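Local atomic coordinates of protein BONZAI 1 (Arabidopsis thaliana, PDB entry 6KXT), a protein that negatively regulates cell death and defence responses and binds phospholipids in a calcium-dependent manner, the present chain being its second C2 domain (C2B). Residues S32-V38 and I82-F88. Residues are numbered along the deposited sequence; the frame is centred on the assembly and turned at random. Where two conformers were deposited one is given.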
loop_
_atom_site.group_PDB
_atom_site.type_symbol
_atom_site.label_atom_id
_atom_site.label_comp_id
_atom_site.label_asym_id
_atom_site.label_seq_id
_atom_site.Cartn_x
_atom_site.Cartn_y
_atom_site.Cartn_z
ATOM N N SER A 32 8.277 -15.504 2.025
ATOM C CA SER A 32 7.939 -14.201 2.638
ATOM C C SER A 32 6.876 -14.322 3.720
ATOM O O SER A 32 5.946 -15.097 3.607
ATOM C CB SER A 32 7.493 -13.253 1.563
ATOM O OG SER A 32 8.555 -12.946 0.645
ATOM N N ASP A 33 7.053 -13.473 4.727
ATOM C CA ASP A 33 6.035 -13.157 5.749
ATOM C C ASP A 33 5.610 -11.712 5.540
ATOM O O ASP A 33 6.123 -10.808 6.187
ATOM C CB ASP A 33 6.598 -13.331 7.152
ATOM C CG ASP A 33 7.183 -14.716 7.357
ATOM O OD1 ASP A 33 6.441 -15.690 7.171
ATOM O OD2 ASP A 33 8.396 -14.799 7.756
ATOM N N PRO A 34 4.706 -11.453 4.568
ATOM C CA PRO A 34 4.498 -10.096 4.127
ATOM C C PRO A 34 3.543 -9.260 4.990
ATOM O O PRO A 34 2.633 -9.755 5.606
ATOM C CB PRO A 34 3.853 -10.285 2.749
ATOM C CG PRO A 34 3.093 -11.566 2.884
ATOM C CD PRO A 34 3.974 -12.423 3.773
ATOM N N PHE A 35 3.844 -7.984 4.967
ATOM C CA PHE A 35 2.997 -6.902 5.475
ATOM C C PHE A 35 3.168 -5.703 4.553
ATOM O O PHE A 35 4.120 -5.622 3.728
ATOM C CB PHE A 35 3.381 -6.573 6.934
ATOM C CG PHE A 35 4.723 -5.948 7.188
ATOM C CD1 PHE A 35 5.878 -6.706 7.140
ATOM C CD2 PHE A 35 4.854 -4.589 7.438
ATOM C CE1 PHE A 35 7.120 -6.143 7.362
ATOM C CE2 PHE A 35 6.100 -4.025 7.714
ATOM C CZ PHE A 35 7.230 -4.802 7.656
ATOM N N LEU A 36 2.166 -4.810 4.655
ATOM C CA LEU A 36 2.190 -3.549 3.874
ATOM C C LEU A 36 2.375 -2.360 4.810
ATOM O O LEU A 36 1.838 -2.360 5.942
ATOM C CB LEU A 36 0.899 -3.288 3.083
ATOM C CG LEU A 36 0.452 -4.359 2.117
ATOM C CD1 LEU A 36 -0.843 -3.923 1.430
ATOM C CD2 LEU A 36 1.529 -4.634 1.111
ATOM N N VAL A 37 3.085 -1.367 4.344
ATOM C CA VAL A 37 3.209 -0.059 5.024
ATOM C C VAL A 37 2.772 0.994 4.008
ATOM O O VAL A 37 3.234 1.014 2.865
ATOM C CB VAL A 37 4.654 0.190 5.483
ATOM C CG1 VAL A 37 4.770 1.574 6.076
ATOM C CG2 VAL A 37 5.090 -0.918 6.444
ATOM N N VAL A 38 1.857 1.864 4.432
ATOM C CA VAL A 38 1.452 3.064 3.663
ATOM C C VAL A 38 2.157 4.263 4.254
ATOM O O VAL A 38 2.121 4.407 5.490
ATOM C CB VAL A 38 -0.062 3.239 3.699
ATOM C CG1 VAL A 38 -0.470 4.432 2.881
ATOM C CG2 VAL A 38 -0.762 2.010 3.153
ATOM N N ILE A 82 3.119 6.233 -0.812
ATOM C CA ILE A 82 3.916 5.021 -1.082
ATOM C C ILE A 82 3.268 3.863 -0.377
ATOM O O ILE A 82 2.893 3.964 0.812
ATOM C CB ILE A 82 5.373 5.155 -0.621
ATOM C CG1 ILE A 82 6.036 6.384 -1.222
ATOM C CG2 ILE A 82 6.084 3.886 -0.981
ATOM C CD1 ILE A 82 6.022 6.345 -2.649
ATOM N N ILE A 83 3.179 2.724 -1.079
ATOM C CA ILE A 83 2.670 1.456 -0.483
ATOM C C ILE A 83 3.746 0.439 -0.733
ATOM O O ILE A 83 4.068 0.189 -1.884
ATOM C CB ILE A 83 1.310 1.026 -1.048
ATOM C CG1 ILE A 83 0.299 2.164 -0.905
ATOM C CG2 ILE A 83 0.829 -0.225 -0.336
ATOM C CD1 ILE A 83 -0.843 2.104 -1.897
ATOM N N GLU A 84 4.376 -0.057 0.314
ATOM C CA GLU A 84 5.455 -1.045 0.146
ATOM C C GLU A 84 5.080 -2.324 0.855
ATOM O O GLU A 84 4.610 -2.323 2.011
ATOM C CB GLU A 84 6.771 -0.534 0.721
ATOM C CG GLU A 84 7.228 0.701 0.028
ATOM C CD GLU A 84 8.732 0.847 -0.024
ATOM O OE1 GLU A 84 9.347 1.051 1.060
ATOM O OE2 GLU A 84 9.229 0.839 -1.180
ATOM N N CYS A 85 5.323 -3.434 0.169
ATOM C CA CYS A 85 5.200 -4.779 0.747
ATOM C C CYS A 85 6.617 -5.212 1.198
ATOM O O CYS A 85 7.554 -5.080 0.417
ATOM C CB CYS A 85 4.603 -5.712 -0.288
ATOM S SG CYS A 85 4.338 -7.374 0.385
ATOM N N SER A 86 6.725 -5.633 2.453
ATOM C CA SER A 86 7.993 -6.101 3.063
ATOM C C SER A 86 7.798 -7.453 3.714
ATOM O O SER A 86 6.678 -7.847 4.122
ATOM C CB SER A 86 8.529 -5.135 4.072
ATOM O OG SER A 86 8.829 -3.892 3.458
ATOM N N ASP A 87 8.921 -8.160 3.753
ATOM C CA ASP A 87 9.080 -9.457 4.429
ATOM C C ASP A 87 9.534 -9.223 5.879
ATOM O O ASP A 87 10.653 -8.732 6.068
ATOM C CB ASP A 87 10.139 -10.268 3.696
ATOM C CG ASP A 87 10.332 -11.668 4.238
ATOM O OD1 ASP A 87 9.503 -12.134 5.011
ATOM O OD2 ASP A 87 11.302 -12.314 3.789
ATOM N N PHE A 88 8.686 -9.515 6.851
ATOM C CA PHE A 88 8.984 -9.354 8.291
ATOM C C PHE A 88 10.050 -10.376 8.705
ATOM O O PHE A 88 9.875 -11.597 8.518
ATOM C CB PHE A 88 7.731 -9.552 9.146
ATOM C CG PHE A 88 7.963 -9.145 10.578
ATOM C CD1 PHE A 88 7.778 -7.832 10.972
ATOM C CD2 PHE A 88 8.283 -10.095 11.535
ATOM C CE1 PHE A 88 7.985 -7.452 12.294
ATOM C CE2 PHE A 88 8.484 -9.717 12.855
ATOM C CZ PHE A 88 8.320 -8.403 13.229
HETATM O O HOH W 1 10.675 -13.563 7.133
#
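The F35 ring meets F88 at its edge: the backbone N of F88 lies in the ring plane, and F35 CE1, 3.9 Å from F88 CB, lies at the edge of the F88 ring and near its plane. H94 stacks on the F88 ring and meets the F35 ring edge-to-face. With chi1 at 68°, F35 CG sits between its own backbone N and carbonyl carbon, which swings the ring toward S86, whose CB is 3.7 Å from F35 CE1. D87 OD1 accepts the D33 backbone N-H at 2.8 Å in a nearly straight bond (177°) that arrives from above the carboxylate plane. In one of two D33 conformers the carboxylates are turned 55° apart, with like-charged D33 OD2 and D87 OD1 separated by 4.0 Å; D33 OD1 accepts the N-H of N58, and K57 forms a long, weak ion pair with D33 OD2. Both acids probably match loop aspartates that bind calcium in other C2 domains, consistent with calcium-dependent phospholipid binding. F88 N closes this end on D33 O at 2.9 Å. Beyond it, F35–S86 (F35 N–S86 O 3.0 Å, S86 N–F35 O 2.9 Å) and V37–E84 form antiparallel hydrogen-bonded pairs, each with two backbone bonds. On the face carrying P34, L36 and V38, one L36 conformer packs CD2 against C85 CB, and V38 lies alongside I83. Strands 34-40 and 81-87 are the inner strands of the four-stranded sheet of the C2 beta-sandwich: strand 48-52 flanks 34-40, strand 95-102 flanks 81-87, and L36 and I83 reach L135 of strand 133-143 in the facing sheet.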